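Nitrate transport protein (Xanthomonas axonopodis pv. citri, PDB 3KSX) probably binds alkanesulfonates in the periplasm, as the solute-binding component of an ABC-type uptake system for organic sulfur. Local coordinates at residues I284-Q288 / R303-A307; D99-V103 / V306-W311; H143-R148 / L293-L299; D81-D87 / T210-S216. All coordinates share one frame; numbering follows the deposited sequence. Where two conformers were deposited one is given.

Contact 1: I284-Q288 / R303-A307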
loop_
_atom_site.group_PDB
_atom_site.type_symbol
_atom_site.label_atom_id
_atom_site.label_comp_id
_atom_site.label_asym_id
_atom_site.label_seq_id
_atom_site.Cartn_x
_atom_site.Cartn_y
_atom_site.Cartn_z
ATOM N N ILE A 284 6.747 14.708 3.719
ATOM C CA ILE A 284 7.624 14.289 4.841
ATOM C C ILE A 284 7.004 14.666 6.189
ATOM O O ILE A 284 6.882 13.845 7.123
ATOM C CB ILE A 284 9.033 14.837 4.656
ATOM C CG1 ILE A 284 9.667 14.250 3.376
ATOM C CG2 ILE A 284 9.890 14.410 5.924
ATOM C CD1 ILE A 284 10.780 15.153 2.853
ATOM N N LYS A 285 6.602 15.898 6.321
ATOM C CA LYS A 285 5.870 16.363 7.523
ATOM C C LYS A 285 4.638 15.503 7.811
ATOM O O LYS A 285 4.396 15.166 9.005
ATOM C CB LYS A 285 5.506 17.885 7.356
ATOM C CG LYS A 285 6.781 18.793 7.453
ATOM C CD LYS A 285 6.540 20.287 7.235
ATOM C CE LYS A 285 5.747 20.936 8.315
ATOM N NZ LYS A 285 6.580 21.208 9.517
ATOM N N ALA A 286 3.850 15.184 6.764
ATOM C CA ALA A 286 2.617 14.353 6.931
ATOM C C ALA A 286 2.986 12.979 7.508
ATOM O O ALA A 286 2.398 12.512 8.496
ATOM C CB ALA A 286 1.834 14.251 5.553
ATOM N N GLN A 287 4.079 12.426 6.966
ATOM C CA GLN A 287 4.600 11.158 7.361
ATOM C C GLN A 287 5.098 11.243 8.795
ATOM O O GLN A 287 4.764 10.403 9.602
ATOM C CB GLN A 287 5.709 10.701 6.387
ATOM C CG GLN A 287 6.284 9.246 6.689
ATOM C CD GLN A 287 5.257 8.141 6.477
ATOM O OE1 GLN A 287 4.098 8.397 6.082
ATOM N NE2 GLN A 287 5.695 6.890 6.634
ATOM N N GLN A 288 5.848 12.291 9.173
ATOM C CA GLN A 288 6.195 12.402 10.605
ATOM C C GLN A 288 4.974 12.564 11.550
ATOM O O GLN A 288 4.930 12.041 12.689
ATOM C CB GLN A 288 7.077 13.660 10.760
ATOM C CG GLN A 288 7.726 13.800 12.173
ATOM C CD GLN A 288 8.501 12.592 12.588
ATOM O OE1 GLN A 288 9.515 12.255 11.954
ATOM N NE2 GLN A 288 8.064 11.919 13.674
ATOM N N ARG A 303 9.061 6.642 19.366
ATOM C CA ARG A 303 8.752 7.712 18.373
ATOM C C ARG A 303 9.736 7.435 17.184
ATOM O O ARG A 303 10.909 6.988 17.415
ATOM C CB ARG A 303 8.841 9.159 18.934
ATOM C CG ARG A 303 8.070 10.209 18.017
ATOM C CD ARG A 303 8.898 11.425 17.660
ATOM N NE ARG A 303 8.507 12.638 18.406
ATOM C CZ ARG A 303 8.296 13.842 17.843
ATOM N NH1 ARG A 303 8.446 13.994 16.515
ATOM N NH2 ARG A 303 7.953 14.902 18.613
ATOM N N VAL A 304 9.252 7.580 15.946
ATOM C CA VAL A 304 10.052 7.305 14.758
ATOM C C VAL A 304 10.387 8.660 14.184
ATOM O O VAL A 304 9.514 9.504 14.118
ATOM C CB VAL A 304 9.270 6.487 13.701
ATOM C CG1 VAL A 304 9.961 6.586 12.314
ATOM C CG2 VAL A 304 9.140 5.025 14.174
ATOM N N LEU A 305 11.619 8.843 13.752
ATOM C CA LEU A 305 12.051 10.079 13.032
ATOM C C LEU A 305 12.159 9.805 11.563
ATOM O O LEU A 305 13.028 9.038 11.081
ATOM C CB LEU A 305 13.365 10.615 13.601
ATOM C CG LEU A 305 13.090 11.040 15.045
ATOM C CD1 LEU A 305 14.442 11.062 15.810
ATOM C CD2 LEU A 305 12.357 12.370 15.062
ATOM N N VAL A 306 11.266 10.438 10.832
ATOM C CA VAL A 306 11.198 10.163 9.384
ATOM C C VAL A 306 12.303 10.863 8.560
ATOM O O VAL A 306 12.887 10.249 7.624
ATOM C CB VAL A 306 9.787 10.612 8.847
ATOM C CG1 VAL A 306 9.812 10.571 7.307
ATOM C CG2 VAL A 306 8.644 9.747 9.475
ATOM N N ALA A 307 12.539 12.163 8.835
ATOM C CA ALA A 307 13.399 12.975 7.993
ATOM C C ALA A 307 14.794 12.350 7.772
ATOM O O ALA A 307 15.342 12.404 6.670
ATOM C CB ALA A 307 13.507 14.457 8.564
HETATM O O HOH W 1 11.644 13.795 11.310
#

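Contact 2: D99-V103 / V306-W311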
loop_
_atom_site.group_PDB
_atom_site.type_symbol
_atom_site.label_atom_id
_atom_site.label_comp_id
_atom_site.label_asym_id
_atom_site.label_seq_id
_atom_site.Cartn_x
_atom_site.Cartn_y
_atom_site.Cartn_z
ATOM N N ASP A 99 16.933 0.088 8.621
ATOM C CA ASP A 99 17.719 1.213 8.126
ATOM C C ASP A 99 17.389 1.500 6.675
ATOM O O ASP A 99 18.257 1.441 5.771
ATOM C CB ASP A 99 19.216 0.883 8.224
ATOM C CG ASP A 99 20.104 2.129 8.124
ATOM O OD1 ASP A 99 19.589 3.244 8.314
ATOM O OD2 ASP A 99 21.330 1.986 7.845
ATOM N N LEU A 100 16.130 1.777 6.442
ATOM C CA LEU A 100 15.641 1.975 5.097
ATOM C C LEU A 100 15.726 3.426 4.693
ATOM O O LEU A 100 15.857 4.301 5.553
ATOM C CB LEU A 100 14.177 1.478 5.079
ATOM C CG LEU A 100 13.219 2.086 6.110
ATOM C CD1 LEU A 100 12.656 3.388 5.500
ATOM C CD2 LEU A 100 12.031 1.104 6.191
ATOM N N LEU A 101 15.592 3.697 3.382
ATOM C CA LEU A 101 15.406 5.023 2.914
ATOM C C LEU A 101 14.037 5.127 2.212
ATOM O O LEU A 101 13.614 4.157 1.607
ATOM C CB LEU A 101 16.527 5.341 1.885
ATOM C CG LEU A 101 17.918 5.570 2.439
ATOM C CD1 LEU A 101 18.864 5.733 1.205
ATOM C CD2 LEU A 101 17.998 6.799 3.380
ATOM N N TYR A 102 13.402 6.304 2.270
ATOM C CA TYR A 102 12.235 6.636 1.426
ATOM C C TYR A 102 12.840 7.253 0.194
ATOM O O TYR A 102 13.503 8.260 0.330
ATOM C CB TYR A 102 11.404 7.707 2.135
ATOM C CG TYR A 102 10.715 7.259 3.399
ATOM C CD1 TYR A 102 11.420 7.177 4.618
ATOM C CD2 TYR A 102 9.364 6.964 3.389
ATOM C CE1 TYR A 102 10.745 6.810 5.859
ATOM C CE2 TYR A 102 8.685 6.609 4.565
ATOM C CZ TYR A 102 9.373 6.488 5.778
ATOM O OH TYR A 102 8.678 6.150 6.962
ATOM N N VAL A 103 12.566 6.734 -1.013
ATOM C CA VAL A 103 13.264 7.213 -2.198
ATOM C C VAL A 103 12.207 7.732 -3.225
ATOM O O VAL A 103 12.522 8.308 -4.280
ATOM C CB VAL A 103 14.188 6.077 -2.815
ATOM C CG1 VAL A 103 15.237 5.607 -1.745
ATOM C CG2 VAL A 103 13.272 4.839 -3.311
ATOM N N VAL A 306 11.266 10.438 10.832
ATOM C CA VAL A 306 11.198 10.163 9.384
ATOM C C VAL A 306 12.303 10.863 8.560
ATOM O O VAL A 306 12.887 10.249 7.624
ATOM C CB VAL A 306 9.787 10.612 8.847
ATOM C CG1 VAL A 306 9.812 10.571 7.307
ATOM C CG2 VAL A 306 8.644 9.747 9.475
ATOM N N ALA A 307 12.539 12.163 8.835
ATOM C CA ALA A 307 13.399 12.975 7.993
ATOM C C ALA A 307 14.794 12.350 7.772
ATOM O O ALA A 307 15.342 12.404 6.670
ATOM C CB ALA A 307 13.507 14.457 8.564
ATOM N N PRO A 308 15.410 11.738 8.824
ATOM C CA PRO A 308 16.766 11.251 8.414
ATOM C C PRO A 308 16.798 10.037 7.480
ATOM O O PRO A 308 17.883 9.655 7.027
ATOM C CB PRO A 308 17.422 10.850 9.715
ATOM C CG PRO A 308 16.546 11.428 10.849
ATOM C CD PRO A 308 15.203 11.744 10.297
ATOM N N ALA A 309 15.637 9.406 7.268
ATOM C CA ALA A 309 15.470 8.298 6.342
ATOM C C ALA A 309 15.069 8.775 4.947
ATOM O O ALA A 309 14.845 7.948 4.090
ATOM C CB ALA A 309 14.471 7.283 6.905
ATOM N N VAL A 310 14.917 10.089 4.710
ATOM C CA VAL A 310 14.467 10.569 3.375
ATOM C C VAL A 310 15.673 10.715 2.434
ATOM O O VAL A 310 16.720 11.310 2.824
ATOM C CB VAL A 310 13.718 11.911 3.463
ATOM C CG1 VAL A 310 13.422 12.421 2.028
ATOM C CG2 VAL A 310 12.463 11.747 4.283
ATOM N N TRP A 311 15.579 10.157 1.239
ATOM C CA TRP A 311 16.615 10.316 0.249
ATOM C C TRP A 311 16.070 10.953 -1.068
ATOM O O TRP A 311 14.940 10.739 -1.487
ATOM C CB TRP A 311 17.230 8.980 0.006
ATOM C CG TRP A 311 18.175 8.810 -1.176
ATOM C CD1 TRP A 311 19.526 8.712 -1.120
ATOM C CD2 TRP A 311 17.804 8.639 -2.562
ATOM N NE1 TRP A 311 20.033 8.456 -2.395
ATOM C CE2 TRP A 311 18.993 8.412 -3.289
ATOM C CE3 TRP A 311 16.582 8.620 -3.247
ATOM C CZ2 TRP A 311 19.002 8.215 -4.686
ATOM C CZ3 TRP A 311 16.590 8.416 -4.658
ATOM C CH2 TRP A 311 17.794 8.202 -5.336
HETATM O O HOH W 2 13.416 10.773 -4.583
#

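Contact 3: H143-R148 / L293-L299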
loop_
_atom_site.group_PDB
_atom_site.type_symbol
_atom_site.label_atom_id
_atom_site.label_comp_id
_atom_site.label_asym_id
_atom_site.label_seq_id
_atom_site.Cartn_x
_atom_site.Cartn_y
_atom_site.Cartn_z
ATOM N N HIS A 143 -4.529 -0.069 8.692
ATOM C CA HIS A 143 -4.395 0.181 10.147
ATOM C C HIS A 143 -4.547 1.678 10.414
ATOM O O HIS A 143 -5.322 2.054 11.269
ATOM C CB HIS A 143 -3.011 -0.277 10.593
ATOM C CG HIS A 143 -2.879 -0.565 12.043
ATOM N ND1 HIS A 143 -1.823 -1.293 12.541
ATOM C CD2 HIS A 143 -3.611 -0.176 13.114
ATOM C CE1 HIS A 143 -1.914 -1.355 13.871
ATOM N NE2 HIS A 143 -2.982 -0.672 14.238
ATOM N N ASN A 144 -3.859 2.512 9.631
ATOM C CA ASN A 144 -4.040 3.981 9.754
ATOM C C ASN A 144 -5.471 4.472 9.330
ATOM O O ASN A 144 -6.092 5.350 9.997
ATOM C CB ASN A 144 -2.957 4.751 8.960
ATOM C CG ASN A 144 -3.163 6.252 9.038
ATOM O OD1 ASN A 144 -3.093 6.825 10.135
ATOM N ND2 ASN A 144 -3.403 6.901 7.890
ATOM N N LEU A 145 -6.020 3.931 8.222
ATOM C CA LEU A 145 -7.418 4.246 7.847
ATOM C C LEU A 145 -8.383 3.962 9.016
ATOM O O LEU A 145 -9.221 4.827 9.374
ATOM C CB LEU A 145 -7.880 3.421 6.650
ATOM C CG LEU A 145 -9.384 3.582 6.353
ATOM C CD1 LEU A 145 -9.441 4.865 5.533
ATOM C CD2 LEU A 145 -9.936 2.416 5.556
ATOM N N LEU A 146 -8.255 2.769 9.625
ATOM C CA LEU A 146 -9.107 2.412 10.739
ATOM C C LEU A 146 -8.956 3.347 11.933
ATOM O O LEU A 146 -9.943 3.822 12.478
ATOM C CB LEU A 146 -8.873 0.942 11.120
ATOM C CG LEU A 146 -9.804 0.220 12.048
ATOM C CD1 LEU A 146 -11.263 0.347 11.638
ATOM C CD2 LEU A 146 -9.344 -1.262 12.099
ATOM N N LEU A 147 -7.740 3.517 12.462
ATOM C CA LEU A 147 -7.476 4.563 13.419
ATOM C C LEU A 147 -8.137 5.911 13.177
ATOM O O LEU A 147 -8.821 6.444 14.088
ATOM C CB LEU A 147 -5.945 4.714 13.588
ATOM C CG LEU A 147 -5.480 5.807 14.518
ATOM C CD1 LEU A 147 -5.925 5.460 15.933
ATOM C CD2 LEU A 147 -3.954 5.937 14.463
ATOM N N ARG A 148 -7.983 6.465 11.975
ATOM C CA ARG A 148 -8.418 7.807 11.703
ATOM C C ARG A 148 -9.957 7.848 11.566
ATOM O O ARG A 148 -10.592 8.806 12.018
ATOM C CB ARG A 148 -7.833 8.318 10.369
ATOM C CG ARG A 148 -6.249 8.503 10.263
ATOM C CD ARG A 148 -5.642 9.679 11.009
ATOM N NE ARG A 148 -6.503 10.853 10.843
ATOM C CZ ARG A 148 -6.551 11.621 9.746
ATOM N NH1 ARG A 148 -5.759 11.352 8.699
ATOM N NH2 ARG A 148 -7.434 12.604 9.694
ATOM N N LEU A 293 1.395 10.385 15.747
ATOM C CA LEU A 293 0.064 9.845 16.080
ATOM C C LEU A 293 0.127 8.402 16.548
ATOM O O LEU A 293 -0.492 8.071 17.545
ATOM C CB LEU A 293 -0.906 9.977 14.887
ATOM C CG LEU A 293 -2.340 9.427 14.979
ATOM C CD1 LEU A 293 -3.056 10.067 16.127
ATOM C CD2 LEU A 293 -3.057 9.727 13.657
ATOM N N PHE A 294 0.874 7.541 15.835
ATOM C CA PHE A 294 0.914 6.123 16.147
ATOM C C PHE A 294 1.611 5.932 17.467
ATOM O O PHE A 294 1.210 5.115 18.305
ATOM C CB PHE A 294 1.606 5.320 15.014
ATOM C CG PHE A 294 0.612 4.801 14.014
ATOM C CD1 PHE A 294 -0.076 5.694 13.196
ATOM C CD2 PHE A 294 0.356 3.411 13.911
ATOM C CE1 PHE A 294 -1.034 5.265 12.358
ATOM C CE2 PHE A 294 -0.627 2.951 13.023
ATOM C CZ PHE A 294 -1.337 3.881 12.245
ATOM N N TYR A 295 2.611 6.741 17.686
ATOM C CA TYR A 295 3.314 6.695 18.992
ATOM C C TYR A 295 2.394 7.152 20.174
ATOM O O TYR A 295 2.355 6.492 21.243
ATOM C CB TYR A 295 4.578 7.532 18.913
ATOM C CG TYR A 295 5.363 7.454 20.213
ATOM C CD1 TYR A 295 5.876 6.239 20.663
ATOM C CD2 TYR A 295 5.548 8.588 20.995
ATOM C CE1 TYR A 295 6.571 6.152 21.865
ATOM C CE2 TYR A 295 6.247 8.521 22.214
ATOM C CZ TYR A 295 6.754 7.289 22.634
ATOM O OH TYR A 295 7.465 7.211 23.807
ATOM N N ALA A 296 1.732 8.288 19.993
ATOM C CA ALA A 296 0.791 8.925 20.942
ATOM C C ALA A 296 -0.269 7.919 21.351
ATOM O O ALA A 296 -0.646 7.874 22.518
ATOM C CB ALA A 296 0.105 10.109 20.281
ATOM N N GLN A 297 -0.766 7.167 20.367
ATOM C CA GLN A 297 -1.790 6.115 20.548
ATOM C C GLN A 297 -1.243 4.767 20.999
ATOM O O GLN A 297 -1.983 3.776 21.052
ATOM C CB GLN A 297 -2.584 5.940 19.245
ATOM C CG GLN A 297 -3.449 7.141 18.892
ATOM C CD GLN A 297 -4.474 7.495 19.956
ATOM O OE1 GLN A 297 -4.759 8.673 20.195
ATOM N NE2 GLN A 297 -5.038 6.480 20.586
ATOM N N ARG A 298 0.041 4.728 21.353
ATOM C CA ARG A 298 0.671 3.506 21.832
ATOM C C ARG A 298 0.593 2.335 20.831
ATOM O O ARG A 298 0.501 1.152 21.211
ATOM C CB ARG A 298 0.042 3.106 23.150
ATOM C CG ARG A 298 0.001 4.189 24.217
ATOM C CD ARG A 298 -0.459 3.552 25.561
ATOM N NE ARG A 298 -1.897 3.172 25.645
ATOM C CZ ARG A 298 -2.442 1.958 25.385
ATOM N NH1 ARG A 298 -1.697 0.921 24.969
ATOM N NH2 ARG A 298 -3.769 1.784 25.537
ATOM N N LEU A 299 0.642 2.655 19.546
ATOM C CA LEU A 299 0.640 1.626 18.511
ATOM C C LEU A 299 2.043 1.318 17.974
ATOM O O LEU A 299 2.228 0.356 17.217
ATOM C CB LEU A 299 -0.289 2.049 17.378
ATOM C CG LEU A 299 -1.707 2.429 17.777
ATOM C CD1 LEU A 299 -2.486 2.920 16.619
ATOM C CD2 LEU A 299 -2.424 1.240 18.394
#

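Contact 4: D81-D87 / T210-S216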
loop_
_atom_site.group_PDB
_atom_site.type_symbol
_atom_site.label_atom_id
_atom_site.label_comp_id
_atom_site.label_asym_id
_atom_site.label_seq_id
_atom_site.Cartn_x
_atom_site.Cartn_y
_atom_site.Cartn_z
ATOM N N ASP A 81 15.762 -5.177 -2.475
ATOM C CA ASP A 81 16.519 -3.973 -2.214
ATOM C C ASP A 81 15.697 -2.711 -2.470
ATOM O O ASP A 81 16.124 -1.610 -2.146
ATOM C CB ASP A 81 17.742 -3.997 -3.100
ATOM C CG ASP A 81 18.728 -4.990 -2.630
ATOM O OD1 ASP A 81 18.715 -5.295 -1.440
ATOM O OD2 ASP A 81 19.528 -5.456 -3.406
ATOM N N LEU A 82 14.518 -2.890 -3.094
ATOM C CA LEU A 82 13.614 -1.814 -3.439
ATOM C C LEU A 82 12.191 -2.354 -3.432
ATOM O O LEU A 82 11.966 -3.507 -3.867
ATOM C CB LEU A 82 13.950 -1.267 -4.846
ATOM C CG LEU A 82 13.251 -0.017 -5.395
ATOM C CD1 LEU A 82 13.449 1.230 -4.526
ATOM C CD2 LEU A 82 13.856 0.285 -6.753
ATOM N N GLY A 83 11.214 -1.578 -2.956
ATOM C CA GLY A 83 9.823 -2.088 -3.020
ATOM C C GLY A 83 8.809 -1.007 -2.692
ATOM O O GLY A 83 9.174 0.016 -2.092
ATOM N N GLY A 84 7.554 -1.213 -3.127
ATOM C CA GLY A 84 6.491 -0.236 -2.883
ATOM C C GLY A 84 5.576 -0.630 -1.765
ATOM O O GLY A 84 5.105 -1.795 -1.697
ATOM N N ALA A 85 5.213 0.324 -0.943
ATOM C CA ALA A 85 4.287 -0.004 0.153
ATOM C C ALA A 85 3.504 1.230 0.518
ATOM O O ALA A 85 3.849 2.348 0.066
ATOM C CB ALA A 85 5.076 -0.442 1.335
ATOM N N GLY A 86 2.517 1.031 1.396
ATOM C CA GLY A 86 1.712 2.105 2.062
ATOM C C GLY A 86 2.546 3.046 2.943
ATOM O O GLY A 86 3.727 2.878 3.115
ATOM N N ASP A 87 1.899 4.006 3.582
ATOM C CA ASP A 87 2.624 4.974 4.372
ATOM C C ASP A 87 3.025 4.349 5.742
ATOM O O ASP A 87 4.086 4.634 6.334
ATOM C CB ASP A 87 1.777 6.213 4.568
ATOM C CG ASP A 87 0.468 5.997 5.268
ATOM O OD1 ASP A 87 -0.230 4.955 5.168
ATOM O OD2 ASP A 87 0.011 7.000 5.919
ATOM N N THR A 210 -1.662 10.274 3.421
ATOM C CA THR A 210 -0.393 10.609 2.835
ATOM C C THR A 210 -0.127 10.020 1.481
ATOM O O THR A 210 0.446 10.677 0.579
ATOM C CB THR A 210 0.760 10.233 3.800
ATOM O OG1 THR A 210 0.562 10.890 5.054
ATOM C CG2 THR A 210 2.154 10.671 3.228
ATOM N N GLY A 211 -0.504 8.762 1.335
ATOM C CA GLY A 211 -0.252 7.971 0.125
ATOM C C GLY A 211 0.713 6.846 0.511
ATOM O O GLY A 211 0.583 6.192 1.579
ATOM N N GLY A 212 1.648 6.574 -0.369
ATOM C CA GLY A 212 2.532 5.426 -0.096
ATOM C C GLY A 212 3.953 5.812 -0.531
ATOM O O GLY A 212 4.204 6.959 -0.963
ATOM N N PHE A 213 4.861 4.824 -0.512
ATOM C CA PHE A 213 6.268 5.140 -0.717
ATOM C C PHE A 213 6.970 4.045 -1.496
ATOM O O PHE A 213 6.499 2.891 -1.442
ATOM C CB PHE A 213 6.941 5.398 0.656
ATOM C CG PHE A 213 6.414 6.607 1.364
ATOM C CD1 PHE A 213 6.725 7.877 0.876
ATOM C CD2 PHE A 213 5.550 6.509 2.428
ATOM C CE1 PHE A 213 6.249 8.996 1.497
ATOM C CE2 PHE A 213 5.035 7.646 3.049
ATOM C CZ PHE A 213 5.384 8.908 2.543
ATOM N N PHE A 214 8.024 4.402 -2.241
ATOM C CA PHE A 214 9.068 3.449 -2.605
ATOM C C PHE A 214 10.194 3.489 -1.548
ATOM O O PHE A 214 10.620 4.580 -1.178
ATOM C CB PHE A 214 9.522 3.699 -4.031
ATOM C CG PHE A 214 8.704 2.937 -4.989
ATOM C CD1 PHE A 214 7.426 3.418 -5.370
ATOM C CD2 PHE A 214 9.107 1.659 -5.399
ATOM C CE1 PHE A 214 6.576 2.626 -6.247
ATOM C CE2 PHE A 214 8.325 0.901 -6.244
ATOM C CZ PHE A 214 7.046 1.364 -6.658
ATOM N N LEU A 215 10.535 2.325 -0.977
ATOM C CA LEU A 215 11.549 2.113 0.070
ATOM C C LEU A 215 12.772 1.421 -0.569
ATOM O O LEU A 215 12.669 0.587 -1.464
ATOM C CB LEU A 215 11.033 1.296 1.286
ATOM C CG LEU A 215 9.920 1.950 2.161
ATOM C CD1 LEU A 215 10.116 3.511 2.290
ATOM C CD2 LEU A 215 8.526 1.702 1.531
ATOM N N SER A 216 13.940 1.751 -0.075
ATOM C CA SER A 216 15.133 1.085 -0.595
ATOM C C SER A 216 16.023 0.755 0.580
ATOM O O SER A 216 15.924 1.371 1.703
ATOM C CB SER A 216 15.872 2.045 -1.533
ATOM O OG SER A 216 17.050 1.463 -2.100
HETATM O O HOH W 3 1.474 9.019 6.709
HETATM O O HOH W 4 -1.997 8.474 5.791
HETATM O O HOH W 5 -2.252 6.522 2.821
HETATM O O HOH W 6 -0.607 4.031 2.007
#

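Contact 1: I284-Q288 / R303-A307
Q288 and V306 approach to 5.6 Å between their CA atoms where helical segment 284-288 meets the irregular chain 303-307, which returns along the helix after its C-terminal end. The carboxamide of Q288 grips this returning backbone at two points. With CG anti to the backbone N (chi1 -171°) and the chain bent at CG, the amide is carried to the loop. There Q288 OE1 accepts the V306 N-H in an almost straight bond of 2.8 Å, the donor tilted modestly from the carbonyl plane. On the other branch, Q288 NE2 gives a hydrogen to V304 O at 2.9 Å, with that oxygen close to the amide plane. One side chain thus answers both a donor and an acceptor of the loop, which fixes its flip. A water extends the grip, donating to Q288 OE1 and accepting from A307 N. Beyond NE2 lies the edge of the R303 guanidinium, whose NH1 makes a salt bridge to D292; the same carboxylate also takes a bond from Q288 NE2. Beside this grip, the V306 side chain is directed at the helix: CG2 rests 3.7 Å from Q287 CG, and CG1 lies 4.1 Å from I284 CG2. Polar recognition of main-chain atoms, backed by a small aliphatic patch, therefore ties a segment without regular structure to helix 281-296, and NE2 links that grip to the nearby charge pair.

Contact 2: D99-V103 / V306-W311
W311 carries CG anti to its backbone N (chi1 169°), which directs the indole at L101 and V103, while Y102 has CG anti to its carbonyl carbon (chi1 -68°) and sends its phenol past A309 to V306. They flank a single beta bridge, Y102 with V310, W311 being the residue after it; by this bridge the chain following the 3-10 turn 307-309 joins strand 100-106, an edge strand of its mixed five-stranded sheet. Two main-chain bonds make the bridge: Y102 N donates to A309 O at 2.8 Å, and W311 N donates to Y102 O at 3.0 Å, both nearly straight. A309 O has further neighbours, since L101 CA makes a CA-H...O contact with it and the edge of the Y102 ring lies near it in plane. A309 CB sits 3.8 Å from Y102 CD1, and V306 CG1 meets Y102 CE1 at 4.1 Å, crossing the phenol at about a right angle. Past the ring, the hydroxyl of Y102 is hydrogen-bonded to Q94 and Q287, and F213 packs edge-to-face with the ring, so the tyrosine joins strand, helices 88-95 and 281-296, and the C-terminal chain. The indole receives L101 CD1 near its five-membered ring, at 3.8 Å from W311 CD1, and V103 at its benzo ring, both approaching obliquely. At the far end of the bridge a water donates to V103 O at 2.6 Å and reaches W311 O only weakly. Of the contacts these two segments make on the indole, the closest is V103 CB to W311 CE3, 3.5 Å.

Contact 3: H143-R148 / L293-L299
F294 turns one edge toward the face of H143 in a T-shaped stack, with ring centroids 5.6 Å apart and planes at 75°; its CE2 stands over the centre of the imidazole. The neighbouring part of the phenyl edge meets N144, whose OD1 lies 3.4 Å from F294 CE1 and whose CB adjoins CZ. L147, with CG anti to the backbone N (chi1 178°), is directed toward helix 281-296. Its CD2 is the hub of the aliphatic contact, 3.7 Å from F294 CE1, 3.9 Å from L293 CG and 4.0 Å from L299 CD1, meeting L293 tip to tip. Alongside, R148 bends at both CG and CD and lays CD 3.7 Å from L293 CD2, while its NH1 is hydrogen-bonded to L207 O. Further out, H143 ND1 pairs with the backbone N of G139, which holds the imidazole's rotation, and I88 and F92 of helix 88-95 pack on F294. L299 is brought round by the helix end, where its N bonds to F294 O and R298 N bonds to Y295 O. With R298 at positive phi, this is a Schellman motif, closing helix 281-296 against helix 141-152.

Contact 4: D81-D87 / T210-S216
F214 CB starts on the same face of the sheet as L82, 4.2 Å from G83 O of the adjacent strand. From there CG and CD2 pass beside the G83 carbonyl, CD2 being 3.7 Å from its oxygen; CE2 reaches G84 N, and CZ lies near G84 CA. The ring thus lies flat over glycine, with G84 CA nearly above its centre at 4.0 Å from the centroid, a CH-pi contact. L82 CD1 comes to the ring edge, and M232 and L235 of helix 225-244 also pack on F214. On the opposite face, A85 CB touches L215 CD2, while the edge of the F213 ring faces D87 CA. Between the faces, strands 82-86 and 212-216 run antiparallel: the hydrogen-bonded pairs G83 with L215 and A85 with F213 each exchange two bonds, the shortest being F213 N to A85 O at 2.7 Å. D87, with CG between its backbone N and carbonyl carbon (chi1 60°), turns its carboxylate toward T210. Two waters donate to D87 OD2, at 2.6 and 2.5 Å; the first accepts from T210 OG1 and the second from T210 N, linking the two residues. G86 N is hydrogen-bonded to the bound MOPS, a sulfonic acid buffer. The pairing joins middle strand 82-86 to its neighbour 212-217 in a mixed 2-1-3-5-4 sheet, the topology of class II periplasmic binding proteins, which bind ligand at strand ends.

Contact 4 lies deepest, its centre about 8 Å from the centre of the chain, and relies on regular backbone pairing within a sheet. Contact 2, also buried but with its centre about 17 Å from that of the chain, adds a single bridge to an outer strand of that same sheet; strands 100-106 and 212-217 are neighbours there. Contacts 1 and 3 are partly buried and both use helix 281-296, but with different chemistry: contact 1 relies on a side-chain amide and contact 3 on aromatic and aliphatic groups. Q287 ties three of them together, its NE2 reaching both Y102 OH of contact 2 and D87 O of contact 4, while V306 and A307 are shared by contacts 1 and 2.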